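Local coordinates for protein dnab-like replicative helicase (Bacillus phage SPP1, PDB 3BH0) that probably unwinds double-stranded DNA at the phage replication fork, as the ATP-hydrolysing domain of a DnaB-family 5'-3' replicative helicase, at residues 93-104 / 152-162. Residues are numbered along the deposited sequence; the frame is centred on the assembly and turned at random.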
# COMPACT_ATOMS: atom_id res chain seq x y z
N SER A 93 8.27 -3.75 6.64
CA SER A 93 9.44 -3.33 7.40
C SER A 93 9.89 -4.44 8.33
O SER A 93 11.09 -4.64 8.53
CB SER A 93 9.14 -2.07 8.20
OG SER A 93 10.23 -1.75 9.05
N ASP A 94 8.93 -5.18 8.88
CA ASP A 94 9.19 -6.28 9.80
C ASP A 94 9.83 -7.52 9.15
O ASP A 94 10.45 -8.33 9.83
CB ASP A 94 7.91 -6.68 10.53
CG ASP A 94 7.48 -5.67 11.58
OD1 ASP A 94 8.18 -4.66 11.81
OD2 ASP A 94 6.40 -5.90 12.18
N ASN A 95 9.68 -7.67 7.84
CA ASN A 95 10.41 -8.69 7.10
C ASN A 95 11.83 -8.20 6.81
O ASN A 95 12.61 -8.89 6.17
CB ASN A 95 9.70 -8.98 5.79
CG ASN A 95 9.43 -10.45 5.57
OD1 ASN A 95 9.83 -11.02 4.55
ND2 ASN A 95 8.73 -11.07 6.52
N ASP A 96 12.15 -7.01 7.30
CA ASP A 96 13.42 -6.31 7.03
C ASP A 96 13.55 -5.87 5.56
O ASP A 96 14.66 -5.67 5.05
CB ASP A 96 14.64 -7.11 7.50
CG ASP A 96 15.79 -6.21 7.94
OD1 ASP A 96 16.75 -6.04 7.13
OD2 ASP A 96 15.73 -5.65 9.07
N ASP A 97 12.41 -5.70 4.90
CA ASP A 97 12.37 -5.05 3.60
C ASP A 97 12.35 -3.55 3.86
O ASP A 97 12.07 -3.12 4.99
CB ASP A 97 11.14 -5.51 2.81
CG ASP A 97 11.19 -6.98 2.46
OD1 ASP A 97 12.17 -7.40 1.80
OD2 ASP A 97 10.26 -7.73 2.83
N VAL A 98 12.68 -2.77 2.83
CA VAL A 98 12.79 -1.32 2.93
C VAL A 98 11.57 -0.64 2.31
O VAL A 98 11.25 -0.86 1.14
CB VAL A 98 14.09 -0.80 2.24
CG1 VAL A 98 14.20 0.72 2.32
CG2 VAL A 98 15.32 -1.45 2.86
N VAL A 99 10.89 0.19 3.10
CA VAL A 99 9.70 0.91 2.65
C VAL A 99 9.96 2.41 2.48
O VAL A 99 10.34 3.09 3.43
CB VAL A 99 8.49 0.67 3.59
CG1 VAL A 99 7.23 1.31 2.99
CG2 VAL A 99 8.26 -0.83 3.83
N ASN A 100 9.76 2.90 1.27
CA ASN A 100 9.81 4.32 0.97
C ASN A 100 8.38 4.83 0.83
O ASN A 100 7.68 4.50 -0.13
CB ASN A 100 10.55 4.57 -0.35
CG ASN A 100 12.06 4.67 -0.19
OD1 ASN A 100 12.61 4.46 0.89
ND2 ASN A 100 12.74 5.00 -1.29
N LEU A 101 7.94 5.61 1.80
CA LEU A 101 6.60 6.17 1.76
C LEU A 101 6.64 7.59 1.24
O LEU A 101 7.24 8.47 1.85
CB LEU A 101 5.95 6.11 3.14
CG LEU A 101 4.71 6.99 3.34
CD1 LEU A 101 3.52 6.63 2.42
CD2 LEU A 101 4.30 6.98 4.82
N HIS A 102 5.99 7.79 0.10
CA HIS A 102 5.89 9.10 -0.49
C HIS A 102 4.52 9.67 -0.14
O HIS A 102 3.50 9.29 -0.72
CB HIS A 102 6.16 9.05 -1.99
CG HIS A 102 7.59 8.73 -2.32
ND1 HIS A 102 8.11 7.45 -2.25
CD2 HIS A 102 8.62 9.53 -2.69
CE1 HIS A 102 9.39 7.48 -2.56
NE2 HIS A 102 9.72 8.73 -2.83
N SER A 103 4.52 10.55 0.86
CA SER A 103 3.28 11.05 1.42
C SER A 103 3.05 12.51 1.05
O SER A 103 3.66 13.42 1.59
CB SER A 103 3.22 10.79 2.92
OG SER A 103 3.61 11.91 3.66
N LEU A 104 2.15 12.68 0.09
CA LEU A 104 1.92 13.94 -0.56
C LEU A 104 0.79 14.69 0.15
O LEU A 104 0.66 15.91 0.05
CB LEU A 104 1.59 13.67 -2.02
CG LEU A 104 2.81 13.18 -2.81
CD1 LEU A 104 2.53 11.82 -3.42
CD2 LEU A 104 3.09 14.19 -3.89
N SER A 152 13.06 0.60 12.37
CA SER A 152 12.33 0.13 11.21
C SER A 152 12.95 0.68 9.92
O SER A 152 13.77 1.62 9.96
CB SER A 152 10.85 0.53 11.29
OG SER A 152 10.68 1.89 10.92
N ASN A 153 12.55 0.09 8.80
CA ASN A 153 13.05 0.49 7.48
C ASN A 153 11.99 1.28 6.71
O ASN A 153 11.69 1.01 5.54
CB ASN A 153 13.51 -0.76 6.71
CG ASN A 153 14.25 -1.74 7.59
OD1 ASN A 153 15.35 -1.45 8.05
ND2 ASN A 153 13.63 -2.89 7.86
N ILE A 154 11.42 2.25 7.40
CA ILE A 154 10.39 3.09 6.85
C ILE A 154 11.06 4.41 6.59
O ILE A 154 11.55 5.05 7.51
CB ILE A 154 9.22 3.29 7.85
CG1 ILE A 154 8.64 1.95 8.31
CG2 ILE A 154 8.12 4.20 7.25
CD1 ILE A 154 7.50 1.44 7.46
N ASN A 155 11.11 4.81 5.33
CA ASN A 155 11.52 6.15 4.99
C ASN A 155 10.27 6.88 4.59
O ASN A 155 9.33 6.25 4.09
CB ASN A 155 12.49 6.17 3.81
CG ASN A 155 13.82 5.53 4.15
OD1 ASN A 155 14.07 4.36 3.80
ND2 ASN A 155 14.68 6.28 4.84
N ILE A 156 10.27 8.19 4.80
CA ILE A 156 9.14 9.01 4.43
C ILE A 156 9.60 10.21 3.62
O ILE A 156 10.51 10.92 4.03
CB ILE A 156 8.30 9.46 5.65
CG1 ILE A 156 7.90 8.25 6.51
CG2 ILE A 156 7.06 10.23 5.18
CD1 ILE A 156 7.15 8.58 7.82
N PHE A 157 8.95 10.43 2.47
CA PHE A 157 9.20 11.61 1.65
C PHE A 157 7.92 12.43 1.55
O PHE A 157 7.00 12.08 0.81
CB PHE A 157 9.71 11.21 0.25
CG PHE A 157 11.05 10.51 0.26
CD1 PHE A 157 12.21 11.21 -0.08
CD2 PHE A 157 11.16 9.16 0.60
CE1 PHE A 157 13.44 10.58 -0.07
CE2 PHE A 157 12.40 8.51 0.59
CZ PHE A 157 13.55 9.23 0.25
N ASP A 158 7.89 13.54 2.28
CA ASP A 158 6.65 14.28 2.49
C ASP A 158 6.49 15.56 1.67
O ASP A 158 5.59 16.33 1.93
CB ASP A 158 6.43 14.55 3.99
CG ASP A 158 7.31 15.69 4.53
OD1 ASP A 158 8.15 16.22 3.77
OD2 ASP A 158 7.13 16.05 5.72
N LYS A 159 7.36 15.78 0.69
CA LYS A 159 7.25 16.95 -0.19
C LYS A 159 5.92 16.99 -0.93
O LYS A 159 5.49 15.98 -1.52
CB LYS A 159 8.40 16.97 -1.19
CG LYS A 159 8.62 18.31 -1.82
CD LYS A 159 9.61 18.22 -2.96
CE LYS A 159 9.84 19.60 -3.55
NZ LYS A 159 9.75 19.52 -5.03
N ALA A 160 5.26 18.15 -0.89
CA ALA A 160 3.92 18.29 -1.44
C ALA A 160 3.87 17.97 -2.95
O ALA A 160 2.96 17.27 -3.40
CB ALA A 160 3.37 19.68 -1.17
N GLY A 161 4.87 18.46 -3.69
CA GLY A 161 4.92 18.32 -5.15
C GLY A 161 5.99 17.32 -5.56
O GLY A 161 7.18 17.58 -5.42
N GLN A 162 5.54 16.16 -6.05
CA GLN A 162 6.45 15.09 -6.45
C GLN A 162 5.96 14.49 -7.75
O GLN A 162 4.79 14.11 -7.86
CB GLN A 162 6.53 13.98 -5.40
CG GLN A 162 6.95 14.40 -4.01
CD GLN A 162 7.07 13.22 -3.07
OE1 GLN A 162 7.62 12.20 -3.43
NE2 GLN A 162 6.52 13.35 -1.87
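Val99 and Leu101 exchange backbone hydrogen bonds with Asn153, Asn155 and Phe157, and so pair strands 98-103 and 154-157 in parallel. The bond from Asn155 N to Val99 O is 2.7 Å long and nearly straight, at 175°. Gln162, beyond the second strand, reaches back to the ends of the two strands, beside Leu104 and His102. Its CB and CG pack on Leu104 CD2, with CB at 3.8 Å. The chain is extended beyond CG (chi2 -177°), and this brings the amide to both Leu104 and His102. There OE1 lies in the plane of the His102 ring, at its edge, 2.9 Å from CD2. NE2 donates to Lys159 O, in the plane of that carbonyl. It also donates to Phe157 O, 3.0 Å away, from above the carbonyl plane. The two NE2 bonds hold the Gln162 amide in place. Ser103 N reaches Phe157 O from the opposite face. The rings of His102 and Phe157 lie side by side, nearly parallel but slid apart, with Phe157 CD2 over one His102 face. Near the other end of the strands, Ser93 OG accepts a bond from Asn153 N at 3.0 Å. Leu101 and Ile156 sit on the other face of the sheet and meet helix 108-119. Strand 183-188 flanks 98-103 on its far side. Strand 154-157 is the outermost parallel strand of the RecA-like P-loop ATPase core, and the mainly helical segment 105-151 makes the crossover to it.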